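Local coordinates for protein putative Zn-dependent Alcohol Dehydrogenase (Rhodobacter sphaeroides, PDB 3IV6) that binds S-adenosylmethionine in a Rossmann-type alpha/beta domain and is probably methyltransferase-like, its reaction being unestablished, at residues 62-67 with 88-93; 118-123 with 146-151; 123-128 with 213-218. All blocks are in the same frame, centred on the assembly; numbering follows the deposited sequence.

Contact 1 lies at the surface, at the edge of the main sheet, whereas contacts 2 and 3 are buried and close together, their centres about 8 Å apart. Contact 1 stands about 25 Å from contact 2 and about 31 Å from contact 3, centre to centre, and is apolar apart from the guanidinium that rests beside a helix. Contact 2 is largely polar: backbone and side-chain hydrogen bonds join the loop after strand 113-117 to strand 143-149, next to S-adenosylmethionine. Contact 3 takes up the same chain at Phe123, the residue both share, and ties the start of helix 125-139 to strand 213-215. A salt bridge from Arg122 to Glu214 links contacts 2 and 3 directly.

Contact 1: 62-67 with 88-93; sequences KALERG and ADRCVT
Arg90 is the first residue of 88-93 to reach the helix. Its CG sits anti to the carbonyl carbon, and from CG to NE the chain runs extended, so the side chain crosses Leu64 obliquely. Arg90 CD lies 3.8 Å from Leu64 CD1, and further out Arg90 NH1 comes to 3.8 Å from Leu64 CB. The guanidinium ends obliquely beside the CB atoms of Leu64 and Glu65, with Arg90 NH2 at 4.3 Å from Glu65 CB. The carboxylate of Glu65 does not close on it: it pairs within its own helix with Lys62, one turn back. Its negative charge may still favour the arginine at longer range. At Cys91 the backbone takes over, its carbonyl O resting 3.6 Å from Leu64 CD2. Cys91 is also the residue of an interchain disulfide. Val92 follows, pointing toward the helix: its CB stands 3.9 Å from Leu64 CD2, with CG2, the branch anti to the backbone N, close to the same methyl. The two side chains cross at about a right angle. One leucine therefore carries the contact, CD1 serving Arg90 and CD2 serving Cys91 and Val92. Helix 57-65 ends in a Schellman motif at Gly67. Leu64 also packs on Val70 of strand 69-74, while Thr93 opens edge strand 93-96, bonded through its backbone to Val72, so the contact joins helix 57-65 to the loop after helix 77-86.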
loop_
_atom_site.group_PDB
_atom_site.type_symbol
_atom_site.label_atom_id
_atom_site.label_comp_id
_atom_site.label_asym_id
_atom_site.label_seq_id
_atom_site.Cartn_x
_atom_site.Cartn_y
_atom_site.Cartn_z
ATOM N N LYS A 62 -15.644 7.679 2.580
ATOM C CA LYS A 62 -16.346 7.324 3.808
ATOM C C LYS A 62 -15.745 8.036 5.025
ATOM O O LYS A 62 -16.464 8.416 5.953
ATOM C CB LYS A 62 -16.375 5.814 4.040
ATOM C CG LYS A 62 -17.299 5.060 3.099
ATOM C CD LYS A 62 -18.669 5.700 2.946
ATOM C CE LYS A 62 -19.635 4.746 2.226
ATOM N NZ LYS A 62 -21.086 4.957 2.498
ATOM N N ALA A 63 -14.429 8.223 5.010
ATOM C CA ALA A 63 -13.740 8.990 6.039
ATOM C C ALA A 63 -14.265 10.392 6.113
ATOM O O ALA A 63 -14.489 10.898 7.210
ATOM C CB ALA A 63 -12.300 9.058 5.747
ATOM N N LEU A 64 -14.395 11.054 4.963
ATOM C CA LEU A 64 -14.914 12.425 4.958
ATOM C C LEU A 64 -16.381 12.436 5.390
ATOM O O LEU A 64 -16.804 13.297 6.147
ATOM C CB LEU A 64 -14.754 13.098 3.601
ATOM C CG LEU A 64 -13.332 13.225 3.031
ATOM C CD1 LEU A 64 -13.342 13.352 1.492
ATOM C CD2 LEU A 64 -12.504 14.364 3.685
ATOM N N GLU A 65 -17.159 11.466 4.934
ATOM C CA GLU A 65 -18.582 11.438 5.267
ATOM C C GLU A 65 -18.811 11.230 6.797
ATOM O O GLU A 65 -19.731 11.764 7.368
ATOM C CB GLU A 65 -19.266 10.379 4.404
ATOM C CG GLU A 65 -20.787 10.277 4.517
ATOM C CD GLU A 65 -21.348 9.020 3.794
ATOM O OE1 GLU A 65 -22.536 8.653 4.011
ATOM O OE2 GLU A 65 -20.589 8.394 3.009
ATOM N N ARG A 66 -17.927 10.465 7.430
ATOM C CA ARG A 66 -17.883 10.219 8.855
ATOM C C ARG A 66 -17.604 11.484 9.690
ATOM O O ARG A 66 -17.900 11.520 10.896
ATOM C CB ARG A 66 -16.812 9.164 9.129
ATOM C CG ARG A 66 -16.504 8.869 10.603
ATOM C CD ARG A 66 -17.681 8.266 11.341
ATOM N NE ARG A 66 -18.174 7.086 10.653
ATOM C CZ ARG A 66 -17.574 5.918 10.747
ATOM N NH1 ARG A 66 -16.494 5.797 11.498
ATOM N NH2 ARG A 66 -18.037 4.874 10.096
ATOM N N GLY A 67 -17.045 12.514 9.060
ATOM C CA GLY A 67 -16.764 13.778 9.727
ATOM C C GLY A 67 -15.314 14.005 10.141
ATOM O O GLY A 67 -15.003 14.925 10.908
ATOM N N ALA A 88 -13.842 17.090 -6.017
ATOM C CA ALA A 88 -13.584 18.509 -6.200
ATOM C C ALA A 88 -14.526 19.342 -5.323
ATOM O O ALA A 88 -14.232 20.483 -4.944
ATOM C CB ALA A 88 -13.690 18.888 -7.679
ATOM N N ASP A 89 -15.654 18.746 -4.976
ATOM C CA ASP A 89 -16.637 19.442 -4.169
ATOM C C ASP A 89 -16.365 19.276 -2.675
ATOM O O ASP A 89 -16.810 20.098 -1.868
ATOM C CB ASP A 89 -18.058 18.972 -4.519
ATOM C CG ASP A 89 -18.207 17.448 -4.473
ATOM O OD1 ASP A 89 -17.177 16.726 -4.451
ATOM O OD2 ASP A 89 -19.366 16.968 -4.462
ATOM N N ARG A 90 -15.635 18.223 -2.306
ATOM C CA ARG A 90 -15.331 17.979 -0.894
ATOM C C ARG A 90 -14.145 18.785 -0.365
ATOM O O ARG A 90 -13.286 19.248 -1.118
ATOM C CB ARG A 90 -15.150 16.496 -0.639
ATOM C CG ARG A 90 -16.467 15.743 -0.758
ATOM C CD ARG A 90 -16.256 14.248 -0.786
ATOM N NE ARG A 90 -17.456 13.471 -0.489
ATOM C CZ ARG A 90 -18.148 13.543 0.650
ATOM N NH1 ARG A 90 -17.792 14.394 1.626
ATOM N NH2 ARG A 90 -19.219 12.765 0.806
ATOM N N CYS A 91 -14.125 18.970 0.944
ATOM C CA CYS A 91 -13.013 19.624 1.618
ATOM C C CYS A 91 -12.000 18.590 2.169
ATOM O O CYS A 91 -12.253 17.885 3.149
ATOM C CB CYS A 91 -13.546 20.542 2.736
ATOM S SG CYS A 91 -12.294 21.217 3.886
ATOM N N VAL A 92 -10.850 18.501 1.529
ATOM C CA VAL A 92 -9.880 17.479 1.854
ATOM C C VAL A 92 -8.523 17.952 1.366
ATOM O O VAL A 92 -8.428 18.637 0.358
ATOM C CB VAL A 92 -10.183 16.178 1.118
ATOM C CG1 VAL A 92 -10.035 16.374 -0.372
ATOM C CG2 VAL A 92 -9.230 15.104 1.548
ATOM N N THR A 93 -7.484 17.562 2.082
ATOM C CA THR A 93 -6.120 17.938 1.784
ATOM C C THR A 93 -5.408 16.783 1.112
ATOM O O THR A 93 -5.409 15.659 1.628
ATOM C CB THR A 93 -5.345 18.280 3.061
ATOM O OG1 THR A 93 -5.976 19.377 3.727
ATOM C CG2 THR A 93 -3.903 18.625 2.722
#

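Contact 2: 118-123 with 146-151; sequences RLINRF and ASVKLG. With SAM (S-adenosylmethionine), chain E.
Arg118, Ile120 and Lys149 have the most surface buried here, and each meets the other segment differently. Arg118 bonds through its backbone N, which donates to Ser147 O at 3.0 Å, from above the carbonyl plane, and weakly to Ser147 OG, whose stronger partner is Asp117. Its side chain crosses Lys149 obliquely, CG near Lys149 N and CD near Lys149 CB, while its NH1 reaches Ala28 O. Ile120 CD1 packs 3.9 Å from both Ala146 CB and Val148 CG2. Lys149 offers its backbone to Asn121, whose amide lies across the strand at about a right angle to the lysine side chain. Lys149 N donates to Asn121 OD1 at 2.7 Å, on a lone pair in the carbonyl plane, and Asn121 ND2 returns a bond of 2.9 Å to Lys149 O, almost straight at 167°. An alanine here would remove both bonds to the Lys149 backbone and would probably loosen the hold of the 118-123 loop on the strand. A water accepts from Ile120 N and donates to Ser147 O. With these bonds fixing the loop, Leu119, whose CD1 lies 3.6 Å from C8 of S-adenosylmethionine, is probably held in place against the cofactor.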
loop_
_atom_site.group_PDB
_atom_site.type_symbol
_atom_site.label_atom_id
_atom_site.label_comp_id
_atom_site.label_asym_id
_atom_site.label_seq_id
_atom_site.Cartn_x
_atom_site.Cartn_y
_atom_site.Cartn_z
ATOM N N ARG A 118 -3.198 -2.416 1.955
ATOM C CA ARG A 118 -2.337 -3.240 1.108
ATOM C C ARG A 118 -1.210 -2.447 0.428
ATOM O O ARG A 118 -0.711 -2.802 -0.653
ATOM C CB ARG A 118 -3.180 -4.026 0.117
ATOM C CG ARG A 118 -3.831 -5.250 0.743
ATOM C CD ARG A 118 -4.846 -5.932 -0.185
ATOM N NE ARG A 118 -6.152 -5.285 -0.264
ATOM C CZ ARG A 118 -7.122 -5.683 -1.101
ATOM N NH1 ARG A 118 -6.891 -6.705 -1.900
ATOM N NH2 ARG A 118 -8.316 -5.069 -1.159
ATOM N N LEU A 119 -0.782 -1.389 1.102
ATOM C CA LEU A 119 0.280 -0.522 0.616
ATOM C C LEU A 119 1.633 -1.171 0.883
ATOM O O LEU A 119 2.588 -0.977 0.164
ATOM C CB LEU A 119 0.200 0.789 1.372
ATOM C CG LEU A 119 1.411 1.684 1.263
ATOM C CD1 LEU A 119 1.593 2.105 -0.193
ATOM C CD2 LEU A 119 1.267 2.874 2.195
ATOM N N ILE A 120 1.695 -1.965 1.935
ATOM C CA ILE A 120 2.921 -2.608 2.353
ATOM C C ILE A 120 3.310 -3.658 1.319
ATOM O O ILE A 120 4.469 -4.035 1.206
ATOM C CB ILE A 120 2.764 -3.203 3.791
ATOM C CG1 ILE A 120 2.933 -2.116 4.857
ATOM C CG2 ILE A 120 3.806 -4.304 4.085
ATOM C CD1 ILE A 120 2.166 -2.441 6.093
ATOM N N ASN A 121 2.328 -4.113 0.549
ATOM C CA ASN A 121 2.562 -5.140 -0.445
ATOM C C ASN A 121 3.331 -4.510 -1.634
ATOM O O ASN A 121 3.926 -5.213 -2.457
ATOM C CB ASN A 121 1.221 -5.717 -0.891
ATOM C CG ASN A 121 0.622 -6.696 0.123
ATOM O OD1 ASN A 121 -0.375 -6.396 0.800
ATOM N ND2 ASN A 121 1.218 -7.877 0.216
ATOM N N ARG A 122 3.312 -3.176 -1.700
ATOM C CA ARG A 122 4.017 -2.439 -2.719
ATOM C C ARG A 122 5.448 -2.144 -2.326
ATOM O O ARG A 122 6.133 -1.381 -3.022
ATOM C CB ARG A 122 3.299 -1.124 -3.052
ATOM C CG ARG A 122 1.931 -1.296 -3.735
ATOM C CD ARG A 122 1.927 -2.529 -4.653
ATOM N NE ARG A 122 0.735 -3.326 -4.393
ATOM C CZ ARG A 122 0.701 -4.645 -4.275
ATOM N NH1 ARG A 122 1.788 -5.368 -4.410
ATOM N NH2 ARG A 122 -0.449 -5.236 -4.020
ATOM N N PHE A 123 5.898 -2.757 -1.227
ATOM C CA PHE A 123 7.262 -2.580 -0.751
ATOM C C PHE A 123 8.132 -3.830 -0.758
ATOM O O PHE A 123 7.659 -4.974 -0.753
ATOM C CB PHE A 123 7.291 -1.995 0.676
ATOM C CG PHE A 123 6.521 -0.706 0.839
ATOM C CD1 PHE A 123 6.566 0.291 -0.149
ATOM C CD2 PHE A 123 5.779 -0.476 1.994
ATOM C CE1 PHE A 123 5.869 1.461 -0.030
ATOM C CE2 PHE A 123 5.070 0.727 2.145
ATOM C CZ PHE A 123 5.116 1.706 1.099
ATOM N N ALA A 146 -3.064 -0.756 9.177
ATOM C CA ALA A 146 -2.458 -1.131 7.883
ATOM C C ALA A 146 -2.780 -2.579 7.499
ATOM O O ALA A 146 -2.417 -3.502 8.212
ATOM C CB ALA A 146 -0.935 -0.913 7.918
ATOM N N SER A 147 -3.488 -2.782 6.398
ATOM C CA SER A 147 -3.812 -4.147 6.012
ATOM C C SER A 147 -2.735 -4.673 5.075
ATOM O O SER A 147 -2.155 -3.914 4.329
ATOM C CB SER A 147 -5.104 -4.144 5.284
ATOM O OG SER A 147 -4.909 -3.440 4.077
ATOM N N VAL A 148 -2.461 -5.967 5.124
ATOM C CA VAL A 148 -1.477 -6.562 4.263
ATOM C C VAL A 148 -2.025 -7.832 3.642
ATOM O O VAL A 148 -2.558 -8.661 4.332
ATOM C CB VAL A 148 -0.243 -6.943 5.040
ATOM C CG1 VAL A 148 0.877 -7.369 4.053
ATOM C CG2 VAL A 148 0.208 -5.757 5.891
ATOM N N LYS A 149 -1.906 -7.982 2.330
ATOM C CA LYS A 149 -2.280 -9.232 1.670
ATOM C C LYS A 149 -1.219 -10.291 1.945
ATOM O O LYS A 149 -0.067 -10.019 1.756
ATOM C CB LYS A 149 -2.421 -9.031 0.159
ATOM C CG LYS A 149 -3.465 -9.914 -0.447
ATOM C CD LYS A 149 -3.056 -10.500 -1.771
ATOM C CE LYS A 149 -2.184 -11.717 -1.557
ATOM N NZ LYS A 149 -2.978 -12.857 -1.000
ATOM N N LEU A 150 -1.612 -11.500 2.346
ATOM C CA LEU A 150 -0.649 -12.484 2.804
ATOM C C LEU A 150 -0.519 -13.678 1.874
ATOM O O LEU A 150 -1.492 -14.128 1.264
ATOM C CB LEU A 150 -0.960 -12.957 4.216
ATOM C CG LEU A 150 -1.163 -11.917 5.331
ATOM C CD1 LEU A 150 -1.781 -12.590 6.542
ATOM C CD2 LEU A 150 0.139 -11.223 5.744
ATOM N N GLY A 151 0.717 -14.162 1.769
ATOM C CA GLY A 151 1.074 -15.265 0.899
ATOM C C GLY A 151 1.219 -14.773 -0.513
ATOM O O GLY A 151 1.369 -13.588 -0.722
HETATM N N SAM E . -4.149 0.604 -4.298
HETATM C CA SAM E . -4.667 -0.456 -3.453
HETATM C C SAM E . -5.885 0.006 -2.681
HETATM O O SAM E . -6.348 1.152 -2.760
HETATM O OXT SAM E . -6.412 -0.830 -1.983
HETATM C CB SAM E . -3.582 -1.025 -2.546
HETATM C CG SAM E . -2.147 -0.591 -2.874
HETATM S SD SAM E . -1.616 1.041 -2.264
HETATM C CE SAM E . -3.133 1.746 -1.558
HETATM C "C5'" SAM E . -1.256 1.966 -3.799
HETATM C "C4'" SAM E . -1.340 3.488 -3.763
HETATM O "O4'" SAM E . -0.347 4.001 -2.891
HETATM C "C3'" SAM E . -1.058 4.127 -5.110
HETATM O "O3'" SAM E . -1.899 5.253 -5.207
HETATM C "C2'" SAM E . 0.368 4.628 -5.012
HETATM O "O2'" SAM E . 0.554 5.828 -5.732
HETATM C "C1'" SAM E . 0.544 4.887 -3.526
HETATM N N9 SAM E . 1.914 4.596 -3.083
HETATM C C8 SAM E . 2.641 3.473 -3.380
HETATM N N7 SAM E . 3.871 3.585 -2.810
HETATM C C5 SAM E . 3.952 4.770 -2.143
HETATM C C6 SAM E . 4.977 5.374 -1.390
HETATM N N6 SAM E . 6.171 4.804 -1.208
HETATM N N1 SAM E . 4.742 6.612 -0.847
HETATM C C2 SAM E . 3.520 7.235 -1.066
HETATM N N3 SAM E . 2.506 6.649 -1.785
HETATM C C4 SAM E . 2.720 5.425 -2.322
HETATM O O HOH W 1 -0.814 -1.654 3.879
#

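Contact 3: 123-128 with 213-218; sequences FTTEEA and KETRFD
Thr215 has OG1 anti to its carbonyl carbon (chi1 -60°) and CG2 anti to its N, and Thr125 OG1 is likewise anti to its carbonyl carbon (chi1 -50°); the two side chains cross obliquely, which brings the two OG1 atoms within weak bonding distance. Thr215 OG1 and Thr125 OG1 are 3.5 Å apart, a weak hydrogen bond, and Thr125 OG1 also lies 3.3 Å from Thr215 CG2. Each hydroxyl has a stronger partner besides: Thr179 for Thr215, Asp177 for Thr125. The firm bond is made by the backbone, Thr215 N to Phe123 O at 2.9 Å and 172°, nearly straight though the donor stands above the carbonyl plane. Thr124 CG2, anti to its carbonyl carbon, packs at 3.5 Å against Lys213 CB. Thr124 OG1, in the crowded position, faces the helix and takes Glu127 N at 3.2 Å. Glu127 OE1 weakly receives Thr124 N in return and also meets Lys10. At the far end Ala128 CB comes to 4.1 Å from Phe217 CZ, and Thr215 CG2 lies above one face of that ring, displaced toward its rim. Thr124 and Glu127 form the classic capping box at the start of helix 125-139, which here docks on edge strand 213-215 beside the S-adenosylmethionine pocket that Phe123 helps line.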
loop_
_atom_site.group_PDB
_atom_site.type_symbol
_atom_site.label_atom_id
_atom_site.label_comp_id
_atom_site.label_asym_id
_atom_site.label_seq_id
_atom_site.Cartn_x
_atom_site.Cartn_y
_atom_site.Cartn_z
ATOM N N PHE A 123 5.898 -2.757 -1.227
ATOM C CA PHE A 123 7.262 -2.580 -0.751
ATOM C C PHE A 123 8.132 -3.830 -0.758
ATOM O O PHE A 123 7.659 -4.974 -0.753
ATOM C CB PHE A 123 7.291 -1.995 0.676
ATOM C CG PHE A 123 6.521 -0.706 0.839
ATOM C CD1 PHE A 123 6.566 0.291 -0.149
ATOM C CD2 PHE A 123 5.779 -0.476 1.994
ATOM C CE1 PHE A 123 5.869 1.461 -0.030
ATOM C CE2 PHE A 123 5.070 0.727 2.145
ATOM C CZ PHE A 123 5.116 1.706 1.099
ATOM N N THR A 124 9.438 -3.581 -0.775
ATOM C CA THR A 124 10.421 -4.567 -0.362
ATOM C C THR A 124 10.439 -4.523 1.157
ATOM O O THR A 124 9.795 -3.666 1.765
ATOM C CB THR A 124 11.823 -4.218 -0.845
ATOM O OG1 THR A 124 12.236 -2.954 -0.291
ATOM C CG2 THR A 124 11.901 -4.226 -2.375
ATOM N N THR A 125 11.173 -5.435 1.775
ATOM C CA THR A 125 11.233 -5.478 3.225
ATOM C C THR A 125 11.863 -4.223 3.855
ATOM O O THR A 125 11.274 -3.643 4.755
ATOM C CB THR A 125 11.963 -6.717 3.684
ATOM O OG1 THR A 125 11.391 -7.842 3.019
ATOM C CG2 THR A 125 11.814 -6.886 5.174
ATOM N N GLU A 126 13.048 -3.806 3.413
ATOM C CA GLU A 126 13.616 -2.565 3.925
ATOM C C GLU A 126 12.781 -1.318 3.574
ATOM O O GLU A 126 12.766 -0.339 4.326
ATOM C CB GLU A 126 15.061 -2.375 3.455
ATOM C CG GLU A 126 15.210 -2.211 1.946
ATOM C CD GLU A 126 15.253 -0.747 1.476
ATOM O OE1 GLU A 126 15.229 0.173 2.329
ATOM O OE2 GLU A 126 15.315 -0.517 0.241
ATOM N N GLU A 127 12.106 -1.323 2.436
ATOM C CA GLU A 127 11.191 -0.243 2.137
ATOM C C GLU A 127 10.000 -0.250 3.147
ATOM O O GLU A 127 9.621 0.789 3.711
ATOM C CB GLU A 127 10.668 -0.376 0.716
ATOM C CG GLU A 127 11.385 0.350 -0.351
ATOM C CD GLU A 127 10.524 0.495 -1.632
ATOM O OE1 GLU A 127 10.025 -0.535 -2.146
ATOM O OE2 GLU A 127 10.342 1.647 -2.124
ATOM N N ALA A 128 9.411 -1.421 3.370
ATOM C CA ALA A 128 8.316 -1.531 4.327
ATOM C C ALA A 128 8.716 -1.117 5.738
ATOM O O ALA A 128 7.914 -0.498 6.449
ATOM C CB ALA A 128 7.687 -2.935 4.323
ATOM N N LYS A 213 10.881 -4.081 -7.346
ATOM C CA LYS A 213 10.824 -5.255 -6.484
ATOM C C LYS A 213 9.626 -5.190 -5.543
ATOM O O LYS A 213 9.228 -4.111 -5.102
ATOM C CB LYS A 213 12.118 -5.391 -5.678
ATOM C CG LYS A 213 13.345 -5.696 -6.522
ATOM C CD LYS A 213 14.608 -5.709 -5.677
ATOM C CE LYS A 213 15.790 -6.257 -6.458
ATOM N NZ LYS A 213 16.994 -6.425 -5.598
ATOM N N GLU A 214 9.055 -6.351 -5.239
ATOM C CA GLU A 214 8.002 -6.453 -4.205
ATOM C C GLU A 214 8.184 -7.701 -3.330
ATOM O O GLU A 214 8.456 -8.789 -3.825
ATOM C CB GLU A 214 6.590 -6.398 -4.810
ATOM C CG GLU A 214 6.135 -4.971 -5.173
ATOM C CD GLU A 214 4.748 -4.931 -5.797
ATOM O OE1 GLU A 214 4.172 -6.026 -5.952
ATOM O OE2 GLU A 214 4.235 -3.828 -6.130
ATOM N N THR A 215 8.074 -7.529 -2.021
ATOM C CA THR A 215 8.232 -8.649 -1.106
ATOM C C THR A 215 6.880 -9.276 -0.729
ATOM O O THR A 215 5.900 -8.567 -0.578
ATOM C CB THR A 215 8.943 -8.159 0.138
ATOM O OG1 THR A 215 10.230 -7.641 -0.240
ATOM C CG2 THR A 215 9.064 -9.272 1.193
ATOM N N ARG A 216 6.809 -10.603 -0.610
ATOM C CA ARG A 216 5.555 -11.226 -0.183
ATOM C C ARG A 216 5.652 -11.512 1.298
ATOM O O ARG A 216 6.720 -11.849 1.800
ATOM C CB ARG A 216 5.201 -12.498 -0.954
ATOM C CG ARG A 216 4.861 -12.342 -2.462
ATOM C CD ARG A 216 4.403 -10.966 -2.851
ATOM N NE ARG A 216 3.962 -10.914 -4.255
ATOM C CZ ARG A 216 3.629 -9.793 -4.900
ATOM N NH1 ARG A 216 3.686 -8.613 -4.288
ATOM N NH2 ARG A 216 3.233 -9.842 -6.153
ATOM N N PHE A 217 4.538 -11.335 2.000
ATOM C CA PHE A 217 4.546 -11.489 3.445
ATOM C C PHE A 217 3.583 -12.560 3.877
ATOM O O PHE A 217 2.520 -12.718 3.291
ATOM C CB PHE A 217 4.188 -10.178 4.167
ATOM C CG PHE A 217 5.102 -9.022 3.851
ATOM C CD1 PHE A 217 6.191 -8.736 4.665
ATOM C CD2 PHE A 217 4.843 -8.191 2.760
ATOM C CE1 PHE A 217 7.050 -7.631 4.383
ATOM C CE2 PHE A 217 5.667 -7.107 2.474
ATOM C CZ PHE A 217 6.791 -6.826 3.283
ATOM N N ASP A 218 3.996 -13.294 4.901
ATOM C CA ASP A 218 3.128 -14.155 5.700
ATOM C C ASP A 218 2.892 -13.374 6.974
ATOM O O ASP A 218 3.580 -12.391 7.233
ATOM C CB ASP A 218 3.826 -15.470 6.085
ATOM C CG ASP A 218 3.952 -16.454 4.923
ATOM O OD1 ASP A 218 3.160 -16.380 3.946
ATOM O OD2 ASP A 218 4.856 -17.322 5.015
#